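Local coordinates for isocitrate dehydrogenase [NAD] subunit 2 (Saccharomyces cerevisiae, PDB 3BLX), which is a subunit of the mitochondrial enzyme that oxidises isocitrate to 2-oxoglutarate and carbon dioxide with NAD(+) in the citric acid cycle, and also binds RNA, at residues Asn112-Lys117 with Gly260-Thr265; Thr124-Val129 with Thr230-Tyr235; Pro266-Gly271 with Ser275-Val280. One frame throughout, in Å; residues are numbered along the deposited sequence.

Contact 1 of 3, residues Asn112-Lys117 with Gly260-Thr265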
loop_
_atom_site.group_PDB
_atom_site.type_symbol
_atom_site.label_atom_id
_atom_site.label_comp_id
_atom_site.label_asym_id
_atom_site.label_seq_id
_atom_site.Cartn_x
_atom_site.Cartn_y
_atom_site.Cartn_z
ATOM N N ASN B 112 1.777 -12.676 47.124
ATOM C CA ASN B 112 0.550 -11.905 47.242
ATOM C C ASN B 112 -0.522 -12.813 47.839
ATOM O O ASN B 112 -0.850 -13.824 47.250
ATOM C CB ASN B 112 0.117 -11.387 45.859
ATOM C CG ASN B 112 -1.114 -10.486 45.908
ATOM O OD1 ASN B 112 -2.181 -10.833 45.400
ATOM N ND2 ASN B 112 -0.966 -9.325 46.519
ATOM N N VAL B 113 -1.044 -12.462 49.014
ATOM C CA VAL B 113 -2.073 -13.260 49.673
ATOM C C VAL B 113 -3.444 -12.654 49.452
ATOM O O VAL B 113 -3.662 -11.511 49.791
ATOM C CB VAL B 113 -1.804 -13.351 51.151
ATOM C CG1 VAL B 113 -2.848 -14.221 51.819
ATOM C CG2 VAL B 113 -0.397 -13.890 51.358
ATOM N N ARG B 114 -4.354 -13.415 48.855
ATOM C CA ARG B 114 -5.679 -12.915 48.486
ATOM C C ARG B 114 -6.791 -13.799 49.017
ATOM O O ARG B 114 -7.148 -14.788 48.365
ATOM C CB ARG B 114 -5.827 -12.875 46.967
ATOM C CG ARG B 114 -5.324 -11.625 46.306
ATOM C CD ARG B 114 -6.394 -10.581 46.265
ATOM N NE ARG B 114 -6.445 -9.947 44.954
ATOM C CZ ARG B 114 -7.517 -9.923 44.169
ATOM N NH1 ARG B 114 -8.649 -10.471 44.551
ATOM N NH2 ARG B 114 -7.457 -9.331 42.998
ATOM N N PRO B 115 -7.358 -13.438 50.191
ATOM C CA PRO B 115 -8.528 -14.083 50.802
ATOM C C PRO B 115 -9.797 -13.685 50.082
ATOM O O PRO B 115 -9.910 -12.537 49.709
ATOM C CB PRO B 115 -8.571 -13.468 52.196
ATOM C CG PRO B 115 -7.228 -12.898 52.416
ATOM C CD PRO B 115 -6.796 -12.418 51.088
ATOM N N ALA B 116 -10.725 -14.607 49.866
ATOM C CA ALA B 116 -12.064 -14.217 49.439
ATOM C C ALA B 116 -13.133 -14.892 50.302
ATOM O O ALA B 116 -13.433 -16.053 50.083
ATOM C CB ALA B 116 -12.275 -14.537 47.975
ATOM N N LYS B 117 -13.675 -14.171 51.291
ATOM C CA LYS B 117 -14.683 -14.742 52.188
ATOM C C LYS B 117 -16.055 -14.094 52.038
ATOM O O LYS B 117 -16.154 -12.897 51.806
ATOM C CB LYS B 117 -14.220 -14.735 53.653
ATOM C CG LYS B 117 -14.987 -15.751 54.524
ATOM C CD LYS B 117 -14.413 -15.940 55.936
ATOM C CE LYS B 117 -14.892 -14.876 56.928
ATOM N NZ LYS B 117 -14.325 -15.060 58.310
ATOM N N GLY B 260 -18.794 -10.549 44.127
ATOM C CA GLY B 260 -19.237 -10.035 42.837
ATOM C C GLY B 260 -18.442 -8.818 42.404
ATOM O O GLY B 260 -18.843 -8.120 41.470
ATOM N N SER B 261 -17.318 -8.561 43.086
ATOM C CA SER B 261 -16.451 -7.426 42.766
ATOM C C SER B 261 -15.249 -7.378 43.679
ATOM O O SER B 261 -15.172 -8.120 44.663
ATOM C CB SER B 261 -17.209 -6.103 42.904
ATOM O OG SER B 261 -17.188 -5.663 44.257
ATOM N N LEU B 262 -14.321 -6.475 43.379
ATOM C CA LEU B 262 -13.130 -6.306 44.227
ATOM C C LEU B 262 -13.371 -5.441 45.469
ATOM O O LEU B 262 -12.435 -5.196 46.249
ATOM C CB LEU B 262 -11.959 -5.725 43.426
ATOM C CG LEU B 262 -11.407 -6.457 42.201
ATOM C CD1 LEU B 262 -11.302 -7.948 42.432
ATOM C CD2 LEU B 262 -12.256 -6.171 40.978
ATOM N N GLY B 263 -14.621 -5.003 45.638
ATOM C CA GLY B 263 -14.989 -4.017 46.636
ATOM C C GLY B 263 -14.709 -4.371 48.083
ATOM O O GLY B 263 -14.446 -3.491 48.902
ATOM N N LEU B 264 -14.758 -5.659 48.405
ATOM C CA LEU B 264 -14.599 -6.068 49.784
ATOM C C LEU B 264 -13.341 -6.900 50.000
ATOM O O LEU B 264 -13.223 -7.624 50.993
ATOM C CB LEU B 264 -15.847 -6.830 50.260
ATOM C CG LEU B 264 -17.166 -6.211 49.796
ATOM C CD1 LEU B 264 -18.337 -7.118 50.112
ATOM C CD2 LEU B 264 -17.355 -4.825 50.398
ATOM N N THR B 265 -12.390 -6.777 49.087
ATOM C CA THR B 265 -11.251 -7.680 49.075
ATOM C C THR B 265 -9.949 -7.075 49.600
ATOM O O THR B 265 -9.458 -6.055 49.088
ATOM C CB THR B 265 -11.013 -8.229 47.663
ATOM O OG1 THR B 265 -12.218 -8.835 47.173
ATOM C CG2 THR B 265 -9.894 -9.256 47.686
#

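Contact 2 of 3, residues Thr124-Val129 with Thr230-Tyr235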
loop_
_atom_site.group_PDB
_atom_site.type_symbol
_atom_site.label_atom_id
_atom_site.label_comp_id
_atom_site.label_asym_id
_atom_site.label_seq_id
_atom_site.Cartn_x
_atom_site.Cartn_y
_atom_site.Cartn_z
ATOM N N THR B 124 -25.306 -12.521 49.117
ATOM C CA THR B 124 -24.672 -12.445 47.812
ATOM C C THR B 124 -25.054 -13.687 47.024
ATOM O O THR B 124 -25.661 -14.617 47.559
ATOM C CB THR B 124 -23.141 -12.347 47.926
ATOM O OG1 THR B 124 -22.650 -13.396 48.775
ATOM C CG2 THR B 124 -22.746 -11.011 48.519
ATOM N N THR B 125 -24.690 -13.714 45.752
ATOM C CA THR B 125 -25.130 -14.801 44.889
ATOM C C THR B 125 -24.484 -16.163 45.218
ATOM O O THR B 125 -25.118 -17.198 45.095
ATOM C CB THR B 125 -25.117 -14.403 43.368
ATOM O OG1 THR B 125 -24.951 -15.570 42.565
ATOM C CG2 THR B 125 -24.025 -13.405 43.056
ATOM N N TYR B 126 -23.245 -16.162 45.684
ATOM C CA TYR B 126 -22.618 -17.400 46.146
ATOM C C TYR B 126 -22.552 -17.398 47.665
ATOM O O TYR B 126 -22.444 -16.343 48.273
ATOM C CB TYR B 126 -21.204 -17.579 45.538
ATOM C CG TYR B 126 -21.211 -17.817 44.035
ATOM C CD1 TYR B 126 -21.139 -19.096 43.516
ATOM C CD2 TYR B 126 -21.326 -16.765 43.146
ATOM C CE1 TYR B 126 -21.177 -19.327 42.141
ATOM C CE2 TYR B 126 -21.371 -16.983 41.772
ATOM C CZ TYR B 126 -21.296 -18.263 41.275
ATOM O OH TYR B 126 -21.349 -18.460 39.911
ATOM N N GLU B 127 -22.606 -18.574 48.283
ATOM C CA GLU B 127 -22.605 -18.656 49.742
ATOM C C GLU B 127 -21.552 -19.585 50.304
ATOM O O GLU B 127 -21.151 -20.553 49.668
ATOM C CB GLU B 127 -23.980 -19.080 50.257
ATOM C CG GLU B 127 -25.109 -18.246 49.686
ATOM C CD GLU B 127 -26.403 -18.400 50.452
ATOM O OE1 GLU B 127 -26.483 -19.324 51.292
ATOM O OE2 GLU B 127 -27.334 -17.596 50.210
ATOM N N ASN B 128 -21.121 -19.276 51.519
ATOM C CA ASN B 128 -20.188 -20.122 52.250
ATOM C C ASN B 128 -18.855 -20.270 51.573
ATOM O O ASN B 128 -18.203 -21.303 51.683
ATOM C CB ASN B 128 -20.784 -21.495 52.525
ATOM C CG ASN B 128 -21.895 -21.443 53.539
ATOM O OD1 ASN B 128 -22.998 -21.914 53.269
ATOM N ND2 ASN B 128 -21.621 -20.852 54.713
ATOM N N VAL B 129 -18.442 -19.226 50.882
ATOM C CA VAL B 129 -17.128 -19.232 50.280
ATOM C C VAL B 129 -16.080 -18.678 51.252
ATOM O O VAL B 129 -16.261 -17.634 51.849
ATOM C CB VAL B 129 -17.122 -18.539 48.873
ATOM C CG1 VAL B 129 -18.422 -17.868 48.588
ATOM C CG2 VAL B 129 -15.968 -17.572 48.725
ATOM N N THR B 230 -18.711 -24.446 40.999
ATOM C CA THR B 230 -19.901 -25.238 41.296
ATOM C C THR B 230 -20.101 -25.262 42.806
ATOM O O THR B 230 -21.215 -25.206 43.279
ATOM C CB THR B 230 -19.909 -26.686 40.666
ATOM O OG1 THR B 230 -18.662 -27.323 40.905
ATOM C CG2 THR B 230 -20.162 -26.650 39.139
ATOM N N ASN B 231 -19.009 -25.291 43.559
ATOM C CA ASN B 231 -19.113 -25.404 44.998
ATOM C C ASN B 231 -17.922 -24.845 45.799
ATOM O O ASN B 231 -17.020 -25.573 46.222
ATOM C CB ASN B 231 -19.373 -26.848 45.388
ATOM C CG ASN B 231 -19.354 -27.040 46.883
ATOM O OD1 ASN B 231 -19.748 -26.143 47.639
ATOM N ND2 ASN B 231 -18.867 -28.193 47.325
ATOM N N PRO B 232 -17.946 -23.537 46.041
ATOM C CA PRO B 232 -16.825 -22.837 46.661
ATOM C C PRO B 232 -16.432 -23.413 48.010
ATOM O O PRO B 232 -15.259 -23.338 48.386
ATOM C CB PRO B 232 -17.358 -21.422 46.840
ATOM C CG PRO B 232 -18.452 -21.279 45.811
ATOM C CD PRO B 232 -19.040 -22.633 45.646
ATOM N N SER B 233 -17.394 -23.963 48.741
ATOM C CA SER B 233 -17.132 -24.390 50.118
ATOM C C SER B 233 -16.094 -25.526 50.179
ATOM O O SER B 233 -15.376 -25.678 51.181
ATOM C CB SER B 233 -18.431 -24.768 50.832
ATOM O OG SER B 233 -19.060 -25.889 50.221
ATOM N N ALA B 234 -16.003 -26.290 49.088
ATOM C CA ALA B 234 -15.107 -27.437 48.997
ATOM C C ALA B 234 -13.629 -27.070 49.141
ATOM O O ALA B 234 -12.764 -27.946 49.204
ATOM C CB ALA B 234 -15.333 -28.150 47.687
ATOM N N TYR B 235 -13.342 -25.776 49.199
ATOM C CA TYR B 235 -11.960 -25.312 49.236
ATOM C C TYR B 235 -11.645 -24.516 50.483
ATOM O O TYR B 235 -10.544 -23.990 50.621
ATOM C CB TYR B 235 -11.624 -24.478 47.983
ATOM C CG TYR B 235 -11.378 -25.305 46.738
ATOM C CD1 TYR B 235 -12.421 -25.651 45.897
ATOM C CD2 TYR B 235 -10.098 -25.749 46.415
ATOM C CE1 TYR B 235 -12.195 -26.411 44.770
ATOM C CE2 TYR B 235 -9.869 -26.503 45.282
ATOM C CZ TYR B 235 -10.917 -26.824 44.462
ATOM O OH TYR B 235 -10.691 -27.566 43.331
#

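Contact 3 of 3, residues Pro266-Gly271 with Ser275-Val280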
loop_
_atom_site.group_PDB
_atom_site.type_symbol
_atom_site.label_atom_id
_atom_site.label_comp_id
_atom_site.label_asym_id
_atom_site.label_seq_id
_atom_site.Cartn_x
_atom_site.Cartn_y
_atom_site.Cartn_z
ATOM N N PRO B 266 -9.386 -7.717 50.626
ATOM C CA PRO B 266 -8.095 -7.426 51.252
ATOM C C PRO B 266 -6.994 -8.155 50.497
ATOM O O PRO B 266 -7.271 -9.150 49.813
ATOM C CB PRO B 266 -8.215 -8.060 52.645
ATOM C CG PRO B 266 -9.515 -8.787 52.660
ATOM C CD PRO B 266 -10.075 -8.833 51.283
ATOM N N SER B 267 -5.763 -7.680 50.635
ATOM C CA SER B 267 -4.645 -8.337 50.012
ATOM C C SER B 267 -3.386 -8.014 50.783
ATOM O O SER B 267 -3.270 -6.950 51.402
ATOM C CB SER B 267 -4.505 -7.929 48.537
ATOM O OG SER B 267 -3.582 -6.865 48.361
ATOM N N ALA B 268 -2.452 -8.952 50.753
ATOM C CA ALA B 268 -1.208 -8.790 51.448
ATOM C C ALA B 268 -0.077 -9.039 50.464
ATOM O O ALA B 268 -0.150 -9.935 49.624
ATOM C CB ALA B 268 -1.138 -9.743 52.582
ATOM N N ASN B 269 0.965 -8.230 50.562
ATOM C CA ASN B 269 2.143 -8.414 49.751
ATOM C C ASN B 269 3.323 -8.683 50.636
ATOM O O ASN B 269 3.821 -7.787 51.275
ATOM C CB ASN B 269 2.360 -7.180 48.896
ATOM C CG ASN B 269 1.376 -7.102 47.763
ATOM O OD1 ASN B 269 1.548 -7.757 46.748
ATOM N ND2 ASN B 269 0.323 -6.327 47.939
ATOM N N ILE B 270 3.754 -9.934 50.691
ATOM C CA ILE B 270 4.728 -10.334 51.692
ATOM C C ILE B 270 6.128 -10.362 51.114
ATOM O O ILE B 270 6.348 -10.968 50.068
ATOM C CB ILE B 270 4.380 -11.711 52.316
ATOM C CG1 ILE B 270 3.293 -11.552 53.385
ATOM C CG2 ILE B 270 5.588 -12.334 52.955
ATOM C CD1 ILE B 270 1.966 -11.085 52.850
ATOM N N GLY B 271 7.060 -9.682 51.783
ATOM C CA GLY B 271 8.472 -9.786 51.463
ATOM C C GLY B 271 9.277 -10.439 52.572
ATOM O O GLY B 271 8.745 -10.747 53.626
ATOM N N SER B 275 6.390 -5.942 54.508
ATOM C CA SER B 275 5.105 -6.451 54.031
ATOM C C SER B 275 4.087 -5.332 53.942
ATOM O O SER B 275 3.864 -4.606 54.898
ATOM C CB SER B 275 4.569 -7.555 54.948
ATOM O OG SER B 275 5.295 -8.757 54.793
ATOM N N ILE B 276 3.445 -5.209 52.795
ATOM C CA ILE B 276 2.517 -4.124 52.556
ATOM C C ILE B 276 1.124 -4.688 52.408
ATOM O O ILE B 276 0.955 -5.743 51.826
ATOM C CB ILE B 276 2.920 -3.376 51.297
ATOM C CG1 ILE B 276 4.319 -2.789 51.494
ATOM C CG2 ILE B 276 1.907 -2.320 50.959
ATOM C CD1 ILE B 276 4.751 -1.841 50.409
ATOM N N PHE B 277 0.129 -3.996 52.951
ATOM C CA PHE B 277 -1.235 -4.502 52.999
ATOM C C PHE B 277 -2.138 -3.483 52.393
ATOM O O PHE B 277 -2.020 -2.310 52.697
ATOM C CB PHE B 277 -1.640 -4.771 54.450
ATOM C CG PHE B 277 -0.802 -5.816 55.112
ATOM C CD1 PHE B 277 -1.271 -7.119 55.253
ATOM C CD2 PHE B 277 0.483 -5.515 55.556
ATOM C CE1 PHE B 277 -0.481 -8.106 55.861
ATOM C CE2 PHE B 277 1.292 -6.500 56.167
ATOM C CZ PHE B 277 0.804 -7.793 56.325
ATOM N N GLU B 278 -3.039 -3.916 51.524
ATOM C CA GLU B 278 -3.819 -2.971 50.740
ATOM C C GLU B 278 -5.139 -3.537 50.301
ATOM O O GLU B 278 -5.287 -4.744 50.160
ATOM C CB GLU B 278 -3.035 -2.541 49.498
ATOM C CG GLU B 278 -2.481 -3.678 48.639
ATOM C CD GLU B 278 -1.826 -3.205 47.313
ATOM O OE1 GLU B 278 -2.145 -2.101 46.813
ATOM O OE2 GLU B 278 -0.988 -3.954 46.758
ATOM N N ALA B 279 -6.102 -2.654 50.077
ATOM C CA ALA B 279 -7.300 -3.043 49.366
ATOM C C ALA B 279 -6.931 -3.127 47.884
ATOM O O ALA B 279 -5.939 -2.545 47.471
ATOM C CB ALA B 279 -8.386 -2.029 49.590
ATOM N N VAL B 280 -7.720 -3.838 47.087
ATOM C CA VAL B 280 -7.394 -3.992 45.681
ATOM C C VAL B 280 -8.355 -3.255 44.765
ATOM O O VAL B 280 -8.240 -3.351 43.547
ATOM C CB VAL B 280 -7.311 -5.478 45.253
ATOM C CG1 VAL B 280 -6.395 -6.237 46.183
ATOM C CG2 VAL B 280 -8.678 -6.116 45.253
#

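Contact 1 of 3, residues Asn112-Lys117 with Gly260-Thr265
Arg-114 meets Leu-262 and Thr-265 beside what is, by similarity, the isocitrate and magnesium site: Arg-114 is a probable substrate ligand, and Asp-252, a probable metal ligand, forms a salt bridge with its NH2. Strand 112-117 supplies the arginine; 260-265 is the loop running from helix 244-258 into strand 266-271. Between the segments no hydrogen bond is found, and only 149 Å² is buried, so the join rests on carbon packing against the guanidinium and the strand backbone. The Arg-114 chain bends at chi2 (-88°) and again at chi3, which turns the guanidinium toward the loop. NH1 lies 3.6 Å from Thr-265 CG2, and CD, further back, is 4.0 Å from the same methyl, the two side chains crossing at about a right angle. NH2 comes 4.1 Å from Leu-262 CD1. Both methyl groups stand oblique to the guanidinium plane. Thr-265 CG2 also reaches the strand backbone, 3.9 Å from Pro-115 O. With OG1 beside the backbone N (chi1 -55°) and CG2 anti to it, Thr-265 presents the methyl to the arginine, while OG1 bonds Ser-255 OG on helix 244-258. The loop is folded by its own bonds: Gly-263 N donates to Ser-261 OG at 3.0 Å, an ST turn, and Thr-265 N to Leu-262 O at 3.2 Å. Val-280 touches both Arg-114 and Leu-262. The chemistry implies a division of labour: the loop offers apolar carbon to the arginine and helix 244-258 the charged partner, an arrangement consistent with restricting where the guanidinium can lie.

Contact 2 of 3, residues Thr124-Val129 with Thr230-Tyr235
Pro-232 packs against both Val-129 and Tyr-126, and its ring can be followed atom by atom. CB lies 3.5 Å from Val-129 CB and, less closely, 4.1 Å from Val-129 CG1. One atom further on, CG stands 4.2 Å from Tyr-126 CD1, where the proline and tyrosine side chains cross at about a right angle; the approach is oblique to the aromatic ring. Pro-232 has the largest share of the 203 Å² buried here. Next along the chain, Ser-233 CB rests 3.6 Å from the backbone Asn-128 O. Ser-233 OG turns back to its own segment: with chi1 at 64° it sits between the backbone N and carbonyl carbon and donates to Asn-231 OD1 at 2.7 Å. In the other loop, Thr-124 OG1 donates to Tyr-126 O at 3.0 Å, in the carbonyl plane and at a C=O...donor angle of 158°, tying down the backbone that carries the aromatic ring. Beyond the contact, Arg-119 of the neighbouring subunit 1 packs on both Tyr-126 and Pro-232. With no hydrogen bond between the two segments, the chemistry implies cohesion by apolar burial: the loop before strand 130-136 and the 3-10 turn after helix 221-230 meet through the carbons of Pro-232, Val-129 and Tyr-126, while the tyrosine OH bonds Val-224 O of the neighbouring subunit 1.

Contact 3 of 3, residues Pro266-Gly271 with Ser275-Val280
Glu-278 and Asn-269 lean toward one another from adjacent antiparallel strands, the axes of which approach to 4.8 Å, with N-to-C directions 165° apart. The glutamate begins with CG between its backbone N and carbonyl carbon (chi1 52°) and then extends, which brings OE2 to 3.0 Å from Asn-269 ND2; the amide and carboxylate planes stand 60° apart. Glu-278 OE1 forms a salt bridge to Lys-85, and Asn-269 OD1 accepts a hydrogen bond from Asn-112. Replacing Glu-278 by an alanine would probably leave Lys-85 without its carboxylate mate and open a gap beside Asn-269 ND2 and Ser-267 OG. On the same face Ser-267 lies alongside the glutamate stem, OG 3.4 Å from Glu-278 CG, while its CB packs on Val-280 CG1. Glu-278 O receives two weak bonds from this serine, from N and from OG. The return bond, Glu-278 N to Ser-267 O, is nearly straight at its hydrogen, unlike the bent Ser-267 N bond of the same 3.0 Å length. A second hydrogen-bonded pair follows, with Asn-269 N giving 2.8 Å to Ile-276 O and Ile-276 N giving 3.0 Å to Asn-269 O. The other face of the sheet is more apolar: Ala-268 CB approaches the Phe-277 ring obliquely, 3.7 Å from CE1, and that ring meets His-308 of helix 296-309. Ser-275 turns OG toward Ile-270, 3.7 Å from CG1. Alternating hydrogen-bonded and non-hydrogen-bonded pairs, with a short connection, define a beta hairpin. It lies within the large mixed sheet of the isocitrate and isopropylmalate dehydrogenase fold, between strands 109-117 and 82-85, with its Asn-269 face near Arg-104, a substrate ligand by similarity.

How the contacts relate
Contacts 1 and 3, with centres 11 Å apart, both reach one mixed sheet in which strands 109-117 and 266-271 are antiparallel neighbours; Val-113 N to Ala-268 O, 2.7 Å, is a probable hydrogen bond between them. The chain passes directly from loop 260-265 of contact 1 into strand 266-271 of contact 3. Contact 2 falls, in sequence, wholly between the two segments of contact 1, and its centre is 14 Å from that contact; Val-129 CG2 touches Ala-116 O at 3.3 Å. Contacts 2 and 3 do not touch: their centres are 24 Å apart, their nearest atoms about 11 Å. In space, contacts 1 and 3 lie by the probable substrate site, and contact 2 lies farther out, where Tyr-126 and Pro-232 meet subunit 1.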